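PDB 5U4Q: dTDP-glucose 4,6-dehydratase from Klebsiella pneumoniae, which probably catalyses the NAD-dependent dehydration of dTDP-glucose to dTDP-4-dehydro-6-deoxyglucose. Local coordinates for residues Val121-Tyr133 against Tyr172-Val184. Sequence-based numbering, arbitrary orientation.
Sequences VKHLVYASSSSVY and YGIPTTGLRFFTV. With NAD (nicotinamide-adenine-dinucleotide), chain C.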
ATOM      1  N   VAL A 121      -3.703  12.872  18.149  1.00 16.82           N
ATOM      2  CA  VAL A 121      -2.553  12.148  18.720  1.00 15.91           C
ATOM      3  C   VAL A 121      -1.257  12.881  18.360  1.00 16.07           C
ATOM      4  O   VAL A 121      -1.046  13.279  17.195  1.00 16.80           O
ATOM      5  CB  VAL A 121      -2.551  10.697  18.231  1.00 15.85           C
ATOM      6  CG1 VAL A 121      -1.196  10.019  18.472  1.00 16.80           C
ATOM      7  CG2 VAL A 121      -3.676   9.945  18.910  1.00 16.16           C
ATOM      8  N   LYS A 122      -0.391  13.085  19.355  1.00 16.10           N
ATOM      9  CA  LYS A 122       0.810  13.899  19.138  1.00 14.97           C
ATOM     10  C   LYS A 122       1.961  13.209  18.420  1.00 15.05           C
ATOM     11  O   LYS A 122       2.838  13.890  17.888  1.00 14.90           O
ATOM     12  CB  LYS A 122       1.272  14.525  20.448  1.00 17.72           C
ATOM     13  CG  LYS A 122       0.251  15.522  20.975  1.00 21.60           C
ATOM     14  CD  LYS A 122       0.787  16.394  22.093  1.00 29.71           C
ATOM     15  CE  LYS A 122      -0.178  17.538  22.409  1.00 33.56           C
ATOM     16  NZ  LYS A 122      -1.447  17.059  23.017  1.00 37.13           N
ATOM     17  N   HIS A 123       1.978  11.871  18.429  1.00 14.22           N
ATOM     18  CA  HIS A 123       3.013  11.134  17.703  1.00 13.68           C
ATOM     19  C   HIS A 123       2.546   9.705  17.478  1.00 13.25           C
ATOM     20  O   HIS A 123       2.113   9.034  18.435  1.00 13.31           O
ATOM     21  CB  HIS A 123       4.343  11.115  18.456  1.00 13.23           C
ATOM     22  CG  HIS A 123       5.508  10.624  17.650  1.00 12.70           C
ATOM     23  ND1 HIS A 123       6.703  10.263  18.226  1.00 13.94           N
ATOM     24  CD2 HIS A 123       5.675  10.478  16.312  1.00 13.74           C
ATOM     25  CE1 HIS A 123       7.556   9.921  17.273  1.00 13.97           C
ATOM     26  NE2 HIS A 123       6.948  10.013  16.108  1.00 14.15           N
ATOM     27  N   LEU A 124       2.612   9.267  16.223  1.00 13.38           N
ATOM     28  CA  LEU A 124       2.325   7.881  15.842  1.00 13.63           C
ATOM     29  C   LEU A 124       3.611   7.265  15.348  1.00 12.35           C
ATOM     30  O   LEU A 124       4.194   7.721  14.362  1.00 13.20           O
ATOM     31  CB  LEU A 124       1.340   7.810  14.691  1.00 13.22           C
ATOM     32  CG  LEU A 124       1.145   6.425  14.046  1.00 12.50           C
ATOM     33  CD1 LEU A 124       0.570   5.415  15.025  1.00 13.55           C
ATOM     34  CD2 LEU A 124       0.280   6.580  12.810  1.00 14.02           C
ATOM     35  N   VAL A 125       4.047   6.216  16.049  1.00 11.46           N
ATOM     36  CA  VAL A 125       5.187   5.411  15.654  1.00 12.12           C
ATOM     37  C   VAL A 125       4.605   4.095  15.182  1.00 12.17           C
ATOM     38  O   VAL A 125       3.711   3.558  15.827  1.00 13.10           O
ATOM     39  CB  VAL A 125       6.180   5.195  16.804  1.00 12.50           C
ATOM     40  CG1 VAL A 125       7.344   4.296  16.373  1.00 13.64           C
ATOM     41  CG2 VAL A 125       6.727   6.525  17.284  1.00 13.21           C
ATOM     42  N   TYR A 126       5.102   3.566  14.052  1.00 10.86           N
ATOM     43  CA  TYR A 126       4.472   2.361  13.500  1.00 11.40           C
ATOM     44  C   TYR A 126       5.512   1.472  12.877  1.00 12.07           C
ATOM     45  O   TYR A 126       6.559   1.940  12.429  1.00 12.91           O
ATOM     46  CB  TYR A 126       3.336   2.715  12.492  1.00 11.86           C
ATOM     47  CG  TYR A 126       3.840   3.453  11.280  1.00 11.34           C
ATOM     48  CD1 TYR A 126       4.065   4.824  11.332  1.00 12.95           C
ATOM     49  CD2 TYR A 126       4.157   2.782  10.089  1.00 11.86           C
ATOM     50  CE1 TYR A 126       4.587   5.515  10.246  1.00 12.02           C
ATOM     51  CE2 TYR A 126       4.657   3.471   8.991  1.00 12.37           C
ATOM     52  CZ  TYR A 126       4.903   4.828   9.078  1.00 12.85           C
ATOM     53  OH  TYR A 126       5.448   5.499   8.008  1.00 12.33           O
ATOM     54  N   ALA A 127       5.198   0.181  12.868  1.00 12.30           N
ATOM     55  CA  ALA A 127       6.102  -0.816  12.319  1.00 12.84           C
ATOM     56  C   ALA A 127       5.993  -0.908  10.803  1.00 14.39           C
ATOM     57  O   ALA A 127       4.921  -1.153  10.251  1.00 14.81           O
ATOM     58  CB  ALA A 127       5.789  -2.177  12.928  1.00 14.46           C
ATOM     59  N   SER A 128       7.114  -0.710  10.139  1.00 13.92           N
ATOM     60  CA  SER A 128       7.282  -1.040   8.735  1.00 15.42           C
ATOM     61  C   SER A 128       8.176  -2.288   8.693  1.00 15.70           C
ATOM     62  O   SER A 128       8.230  -3.060   9.666  1.00 17.01           O
ATOM     63  CB  SER A 128       7.834   0.127   7.936  1.00 15.05           C
ATOM     64  OG  SER A 128       7.873  -0.169   6.544  1.00 14.88           O
ATOM     65  N   SER A 129       8.857  -2.515   7.566  1.00 14.99           N
ATOM     66  CA  SER A 129       9.644  -3.728   7.427  1.00 16.33           C
ATOM     67  C   SER A 129      10.736  -3.580   6.391  1.00 16.41           C
ATOM     68  O   SER A 129      10.537  -2.911   5.383  1.00 16.85           O
ATOM     69  CB  SER A 129       8.712  -4.854   6.973  1.00 17.03           C
ATOM     70  OG  SER A 129       9.442  -5.992   6.497  1.00 19.80           O
ATOM     71  N   SER A 130      11.857  -4.248   6.631  1.00 17.00           N
ATOM     72  CA  SER A 130      12.927  -4.312   5.643  1.00 18.33           C
ATOM     73  C   SER A 130      12.468  -4.970   4.331  1.00 19.04           C
ATOM     74  O   SER A 130      13.154  -4.841   3.298  1.00 18.75           O
ATOM     75  CB  SER A 130      14.107  -5.110   6.196  1.00 18.54           C
ATOM     76  OG  SER A 130      13.770  -6.465   6.425  1.00 23.60           O
ATOM     77  N   SER A 131      11.361  -5.709   4.356  1.00 17.28           N
ATOM     78  CA  SER A 131      10.875  -6.323   3.124  1.00 18.36           C
ATOM     79  C   SER A 131      10.526  -5.278   2.042  1.00 16.65           C
ATOM     80  O   SER A 131      10.444  -5.618   0.848  1.00 17.84           O
ATOM     81  CB  SER A 131       9.675  -7.237   3.406  1.00 19.96           C
ATOM     82  OG  SER A 131       8.557  -6.474   3.862  1.00 19.10           O
ATOM     83  N   VAL A 132      10.314  -4.016   2.418  1.00 15.95           N
ATOM     84  CA  VAL A 132       9.994  -2.981   1.414  1.00 17.78           C
ATOM     85  C   VAL A 132      11.126  -2.816   0.397  1.00 18.79           C
ATOM     86  O   VAL A 132      10.877  -2.334  -0.705  1.00 20.40           O
ATOM     87  CB  VAL A 132       9.618  -1.606   2.010  1.00 18.22           C
ATOM     88  CG1 VAL A 132       8.387  -1.736   2.900  1.00 18.07           C
ATOM     89  CG2 VAL A 132      10.783  -0.956   2.759  1.00 18.15           C
ATOM     90  N   TYR A 133      12.336  -3.229   0.770  1.00 19.02           N
ATOM     91  CA  TYR A 133      13.505  -3.108  -0.144  1.00 20.06           C
ATOM     92  C   TYR A 133      13.339  -3.983  -1.374  1.00 21.68           C
ATOM     93  O   TYR A 133      13.973  -3.734  -2.376  1.00 22.47           O
ATOM     94  CB  TYR A 133      14.850  -3.300   0.604  1.00 19.68           C
ATOM     95  CG  TYR A 133      15.088  -2.134   1.574  1.00 17.61           C
ATOM     96  CD1 TYR A 133      15.320  -0.857   1.093  1.00 17.55           C
ATOM     97  CD2 TYR A 133      15.040  -2.312   2.968  1.00 17.60           C
ATOM     98  CE1 TYR A 133      15.511   0.202   1.924  1.00 16.51           C
ATOM     99  CE2 TYR A 133      15.233  -1.245   3.828  1.00 17.05           C
ATOM    100  CZ  TYR A 133      15.460   0.008   3.313  1.00 16.01           C
ATOM    101  OH  TYR A 133      15.634   1.092   4.121  1.00 16.19           O
ATOM    102  N   TYR A 172      -2.947  16.600   7.883  1.00 15.03           N
ATOM    103  CA  TYR A 172      -3.488  16.855   9.212  1.00 14.71           C
ATOM    104  C   TYR A 172      -2.434  17.194  10.256  1.00 14.96           C
ATOM    105  O   TYR A 172      -2.783  17.463  11.419  1.00 17.04           O
ATOM    106  CB  TYR A 172      -4.314  15.671   9.670  1.00 16.17           C
ATOM    107  CG  TYR A 172      -5.286  15.198   8.641  1.00 16.98           C
ATOM    108  CD1 TYR A 172      -6.286  16.045   8.189  1.00 17.21           C
ATOM    109  CD2 TYR A 172      -5.202  13.913   8.095  1.00 17.77           C
ATOM    110  CE1 TYR A 172      -7.199  15.618   7.243  1.00 19.93           C
ATOM    111  CE2 TYR A 172      -6.111  13.473   7.148  1.00 17.77           C
ATOM    112  CZ  TYR A 172      -7.099  14.338   6.709  1.00 18.72           C
ATOM    113  OH  TYR A 172      -8.003  13.925   5.740  1.00 19.97           O
ATOM    114  N   GLY A 173      -1.175  17.144   9.847  1.00 15.15           N
ATOM    115  CA  GLY A 173      -0.056  17.491  10.730  1.00 15.58           C
ATOM    116  C   GLY A 173       0.241  16.474  11.816  1.00 17.13           C
ATOM    117  O   GLY A 173       0.917  16.803  12.792  1.00 18.66           O
ATOM    118  N   ILE A 174      -0.270  15.256  11.667  1.00 15.66           N
ATOM    119  CA  ILE A 174      -0.012  14.196  12.633  1.00 15.18           C
ATOM    120  C   ILE A 174       1.441  13.762  12.445  1.00 14.24           C
ATOM    121  O   ILE A 174       1.795  13.304  11.360  1.00 14.69           O
ATOM    122  CB  ILE A 174      -0.900  12.969  12.364  1.00 15.64           C
ATOM    123  CG1 ILE A 174      -2.379  13.375  12.353  1.00 17.03           C
ATOM    124  CG2 ILE A 174      -0.637  11.889  13.412  1.00 16.75           C
ATOM    125  CD1 ILE A 174      -3.292  12.397  11.640  1.00 19.45           C
ATOM    126  N   PRO A 175       2.284  13.879  13.479  1.00 13.57           N
ATOM    127  CA  PRO A 175       3.654  13.447  13.286  1.00 13.58           C
ATOM    128  C   PRO A 175       3.754  11.931  13.231  1.00 12.97           C
ATOM    129  O   PRO A 175       3.180  11.264  14.073  1.00 13.90           O
ATOM    130  CB  PRO A 175       4.378  14.026  14.507  1.00 13.91           C
ATOM    131  CG  PRO A 175       3.475  15.160  14.963  1.00 14.04           C
ATOM    132  CD  PRO A 175       2.132  14.558  14.775  1.00 14.43           C
ATOM    133  N   THR A 176       4.424  11.413  12.206  1.00 12.60           N
ATOM    134  CA  THR A 176       4.525   9.958  12.050  1.00 12.88           C
ATOM    135  C   THR A 176       5.954   9.538  11.868  1.00 12.32           C
ATOM    136  O   THR A 176       6.739  10.206  11.141  1.00 12.89           O
ATOM    137  CB  THR A 176       3.678   9.431  10.871  1.00 13.28           C
ATOM    138  OG1 THR A 176       4.154   9.948   9.613  1.00 12.86           O
ATOM    139  CG2 THR A 176       2.204   9.776  11.043  1.00 14.39           C
ATOM    140  N   THR A 177       6.317   8.435  12.538  1.00 12.43           N
ATOM    141  CA  THR A 177       7.621   7.816  12.383  1.00 12.66           C
ATOM    142  C   THR A 177       7.432   6.312  12.107  1.00 12.10           C
ATOM    143  O   THR A 177       6.918   5.570  12.961  1.00 13.32           O
ATOM    144  CB  THR A 177       8.521   7.985  13.630  1.00 13.62           C
ATOM    145  OG1 THR A 177       8.639   9.362  13.964  1.00 14.50           O
ATOM    146  CG2 THR A 177       9.911   7.397  13.351  1.00 14.94           C
ATOM    147  N   GLY A 178       7.858   5.867  10.922  1.00 13.00           N
ATOM    148  CA  GLY A 178       7.848   4.459  10.582  1.00 12.99           C
ATOM    149  C   GLY A 178       9.208   3.831  10.837  1.00 13.42           C
ATOM    150  O   GLY A 178      10.247   4.448  10.619  1.00 14.57           O
ATOM    151  N   LEU A 179       9.199   2.597  11.301  1.00 11.97           N
ATOM    152  CA  LEU A 179      10.442   1.878  11.628  1.00 13.07           C
ATOM    153  C   LEU A 179      10.525   0.598  10.816  1.00 12.72           C
ATOM    154  O   LEU A 179       9.681  -0.285  10.963  1.00 13.56           O
ATOM    155  CB  LEU A 179      10.471   1.554  13.109  1.00 14.32           C
ATOM    156  CG  LEU A 179      10.471   2.743  14.055  1.00 14.36           C
ATOM    157  CD1 LEU A 179      10.353   2.280  15.495  1.00 15.88           C
ATOM    158  CD2 LEU A 179      11.705   3.607  13.882  1.00 15.46           C
ATOM    159  N   ARG A 180      11.503   0.511   9.918  1.00 12.36           N
ATOM    160  CA  ARG A 180      11.727  -0.645   9.074  1.00 13.70           C
ATOM    161  C   ARG A 180      12.538  -1.662   9.850  1.00 14.03           C
ATOM    162  O   ARG A 180      13.763  -1.564   9.945  1.00 14.50           O
ATOM    163  CB  ARG A 180      12.423  -0.278   7.748  1.00 13.70           C
ATOM    164  CG  ARG A 180      11.541   0.537   6.829  1.00 13.52           C
ATOM    165  CD  ARG A 180      12.289   1.005   5.586  1.00 14.08           C
ATOM    166  NE  ARG A 180      11.431   1.855   4.758  1.00 15.30           N
ATOM    167  CZ  ARG A 180      11.866   2.531   3.697  1.00 15.92           C
ATOM    168  NH1 ARG A 180      13.135   2.467   3.354  1.00 16.98           N
ATOM    169  NH2 ARG A 180      11.037   3.286   2.998  1.00 15.94           N
ATOM    170  N   PHE A 181      11.816  -2.617  10.443  1.00 15.80           N
ATOM    171  CA  PHE A 181      12.416  -3.690  11.226  1.00 15.09           C
ATOM    172  C   PHE A 181      13.017  -4.757  10.309  1.00 15.16           C
ATOM    173  O   PHE A 181      12.525  -5.022   9.214  1.00 16.22           O
ATOM    174  CB  PHE A 181      11.357  -4.355  12.099  1.00 16.32           C
ATOM    175  CG  PHE A 181      10.898  -3.515  13.276  1.00 16.95           C
ATOM    176  CD1 PHE A 181      11.639  -3.460  14.451  1.00 19.24           C
ATOM    177  CD2 PHE A 181       9.726  -2.788  13.215  1.00 17.34           C
ATOM    178  CE1 PHE A 181      11.208  -2.697  15.532  1.00 19.56           C
ATOM    179  CE2 PHE A 181       9.284  -2.043  14.290  1.00 17.36           C
ATOM    180  CZ  PHE A 181      10.028  -1.977  15.454  1.00 16.92           C
ATOM    181  N   PHE A 182      14.098  -5.369  10.782  1.00 15.70           N
ATOM    182  CA  PHE A 182      14.768  -6.469  10.098  1.00 16.63           C
ATOM    183  C   PHE A 182      14.352  -7.758  10.842  1.00 17.69           C
ATOM    184  O   PHE A 182      13.223  -8.207  10.660  1.00 20.98           O
ATOM    185  CB  PHE A 182      16.274  -6.150  10.011  1.00 16.69           C
ATOM    186  CG  PHE A 182      16.572  -5.123   8.946  1.00 17.31           C
ATOM    187  CD1 PHE A 182      16.174  -3.801   9.098  1.00 17.45           C
ATOM    188  CD2 PHE A 182      17.178  -5.514   7.746  1.00 17.84           C
ATOM    189  CE1 PHE A 182      16.398  -2.878   8.091  1.00 18.44           C
ATOM    190  CE2 PHE A 182      17.414  -4.602   6.736  1.00 18.99           C
ATOM    191  CZ  PHE A 182      17.008  -3.281   6.901  1.00 18.86           C
ATOM    192  N   THR A 183      15.210  -8.348  11.656  1.00 15.62           N
ATOM    193  CA  THR A 183      14.796  -9.470  12.497  1.00 16.20           C
ATOM    194  C   THR A 183      15.115  -9.138  13.958  1.00 14.36           C
ATOM    195  O   THR A 183      16.197  -8.662  14.285  1.00 14.76           O
ATOM    196  CB  THR A 183      15.515 -10.739  12.051  1.00 18.11           C
ATOM    197  OG1 THR A 183      15.134 -11.016  10.694  1.00 22.31           O
ATOM    198  CG2 THR A 183      15.159 -11.935  12.936  1.00 18.71           C
ATOM    199  N   VAL A 184      14.144  -9.403  14.825  1.00 14.21           N
ATOM    200  CA  VAL A 184      14.272  -9.165  16.259  1.00 14.24           C
ATOM    201  C   VAL A 184      14.233 -10.528  16.959  1.00 13.08           C
ATOM    202  O   VAL A 184      13.561 -11.427  16.505  1.00 13.25           O
ATOM    203  CB  VAL A 184      13.150  -8.240  16.763  1.00 14.46           C
ATOM    204  CG1 VAL A 184      13.335  -7.930  18.243  1.00 14.53           C
ATOM    205  CG2 VAL A 184      13.105  -6.969  15.927  1.00 15.02           C
TER
HETATM  206  PA  NAD C 401       3.650 -10.862  16.786  1.00 17.91           P
HETATM  207  O1A NAD C 401       4.270 -11.536  17.948  1.00 16.08           O
HETATM  208  O2A NAD C 401       2.832 -11.648  15.781  1.00 17.99           O
HETATM  209  O5B NAD C 401       2.775  -9.628  17.358  1.00 17.16           O
HETATM  210  C5B NAD C 401       1.767  -8.945  16.623  1.00 16.57           C
HETATM  211  C4B NAD C 401       0.487  -8.982  17.440  1.00 16.61           C
HETATM  212  O4B NAD C 401      -0.494  -8.329  16.612  1.00 16.29           O
HETATM  213  C3B NAD C 401      -0.009 -10.390  17.740  1.00 16.36           C
HETATM  214  O3B NAD C 401      -0.092 -10.705  19.138  1.00 17.59           O
HETATM  215  C2B NAD C 401      -1.359 -10.432  17.024  1.00 16.36           C
HETATM  216  O2B NAD C 401      -2.361 -11.178  17.743  1.00 17.62           O
HETATM  217  C1B NAD C 401      -1.731  -8.965  16.816  1.00 16.37           C
HETATM  218  N9A NAD C 401      -2.616  -8.741  15.661  1.00 16.30           N
HETATM  219  C8A NAD C 401      -2.438  -9.189  14.397  1.00 16.67           C
HETATM  220  N7A NAD C 401      -3.458  -8.814  13.622  1.00 18.80           N
HETATM  221  C5A NAD C 401      -4.296  -8.097  14.387  1.00 15.92           C
HETATM  222  C6A NAD C 401      -5.603  -7.440  14.178  1.00 16.15           C
HETATM  223  N6A NAD C 401      -6.206  -7.435  12.997  1.00 19.08           N
HETATM  224  N1A NAD C 401      -6.137  -6.834  15.239  1.00 16.71           N
HETATM  225  C2A NAD C 401      -5.569  -6.821  16.453  1.00 16.58           C
HETATM  226  N3A NAD C 401      -4.393  -7.423  16.725  1.00 16.60           N
HETATM  227  C4A NAD C 401      -3.742  -8.064  15.718  1.00 16.64           C
HETATM  228  O3  NAD C 401       4.752 -10.116  15.875  1.00 17.61           O
HETATM  229  PN  NAD C 401       5.907  -9.084  16.313  1.00 17.13           P
HETATM  230  O1N NAD C 401       5.778  -8.634  17.709  1.00 16.23           O
HETATM  231  O2N NAD C 401       7.187  -9.714  15.766  1.00 20.10           O
HETATM  232  O5D NAD C 401       5.540  -7.893  15.319  1.00 21.16           O
HETATM  233  C5D NAD C 401       5.257  -6.552  15.708  1.00 18.28           C
HETATM  234  C4D NAD C 401       5.345  -5.711  14.445  1.00 17.32           C
HETATM  235  O4D NAD C 401       6.723  -5.620  14.017  1.00 18.57           O
HETATM  236  C3D NAD C 401       4.569  -6.181  13.220  1.00 17.87           C
HETATM  237  O3D NAD C 401       4.008  -5.027  12.589  1.00 18.04           O
HETATM  238  C2D NAD C 401       5.614  -6.761  12.297  1.00 18.27           C
HETATM  239  O2D NAD C 401       5.277  -6.642  10.899  1.00 22.06           O
HETATM  240  C1D NAD C 401       6.842  -5.941  12.636  1.00 18.44           C
HETATM  241  N1N NAD C 401       8.099  -6.683  12.415  1.00 19.57           N
HETATM  242  C2N NAD C 401       8.587  -7.585  13.297  1.00 19.57           C
HETATM  243  C3N NAD C 401       9.790  -8.271  13.054  1.00 20.79           C
HETATM  244  C7N NAD C 401      10.405  -9.308  14.003  1.00 23.23           C
HETATM  245  O7N NAD C 401      11.549  -9.733  13.781  1.00 24.20           O
HETATM  246  N7N NAD C 401       9.749  -9.822  15.057  1.00 22.97           N
HETATM  247  C4N NAD C 401      10.459  -8.037  11.874  1.00 19.67           C
HETATM  248  C5N NAD C 401       9.941  -7.119  10.971  1.00 20.64           C
HETATM  249  C6N NAD C 401       8.745  -6.463  11.243  1.00 19.86           C
HETATM  250  O   HOH W   1       6.099   7.967   8.855  1.00 14.01           O
HETATM  251  O   HOH W   2      11.735  -7.766   8.167  1.00 38.61           O
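Leu124 N bonds to Pro175 O (3.0 Å), the first rung of a parallel ladder in which Leu124 O takes Thr177 N, Tyr126 N donates to Thr177 O, and Tyr126 O takes Leu179 N. The next bond is skewed: Ser128 N reaches Leu179 O at 2.7 Å from above the carbonyl plane. Beyond it the regular pairing lapses, though Ser130 N still donates to Phe181 O, while Ser129 N is buried without a partner. Beside the ladder, His123 NE2 meets Thr177 OG1 edge-on at 2.8 Å, and ND1 is held by Leu234 O. Tyr126, its CG between backbone N and carbonyl carbon (chi1 63°), lays one ring face over Gly178 CA; water 1 joins its OH to Thr176 OG1, which also bonds Ser169. Arg180 extends past Val132 CG2, which covers one guanidinium face, and its NH1 gives an in-plane bond to Tyr133 OH (3.0 Å). Glu162 takes NH2 in a salt bridge and also bonds Ser128 OG; Asn262 holds Tyr133 OH. Ser130 CB sits over the centre of the Phe182 ring. Ala127 and Phe181 touch NAD, and Val184 N bonds its carboxamide O7N (2.8 Å): neighbouring parallel strands of a Rossmann fold, linked through helix 153-172, with the nicotinamide at their C-terminal ends.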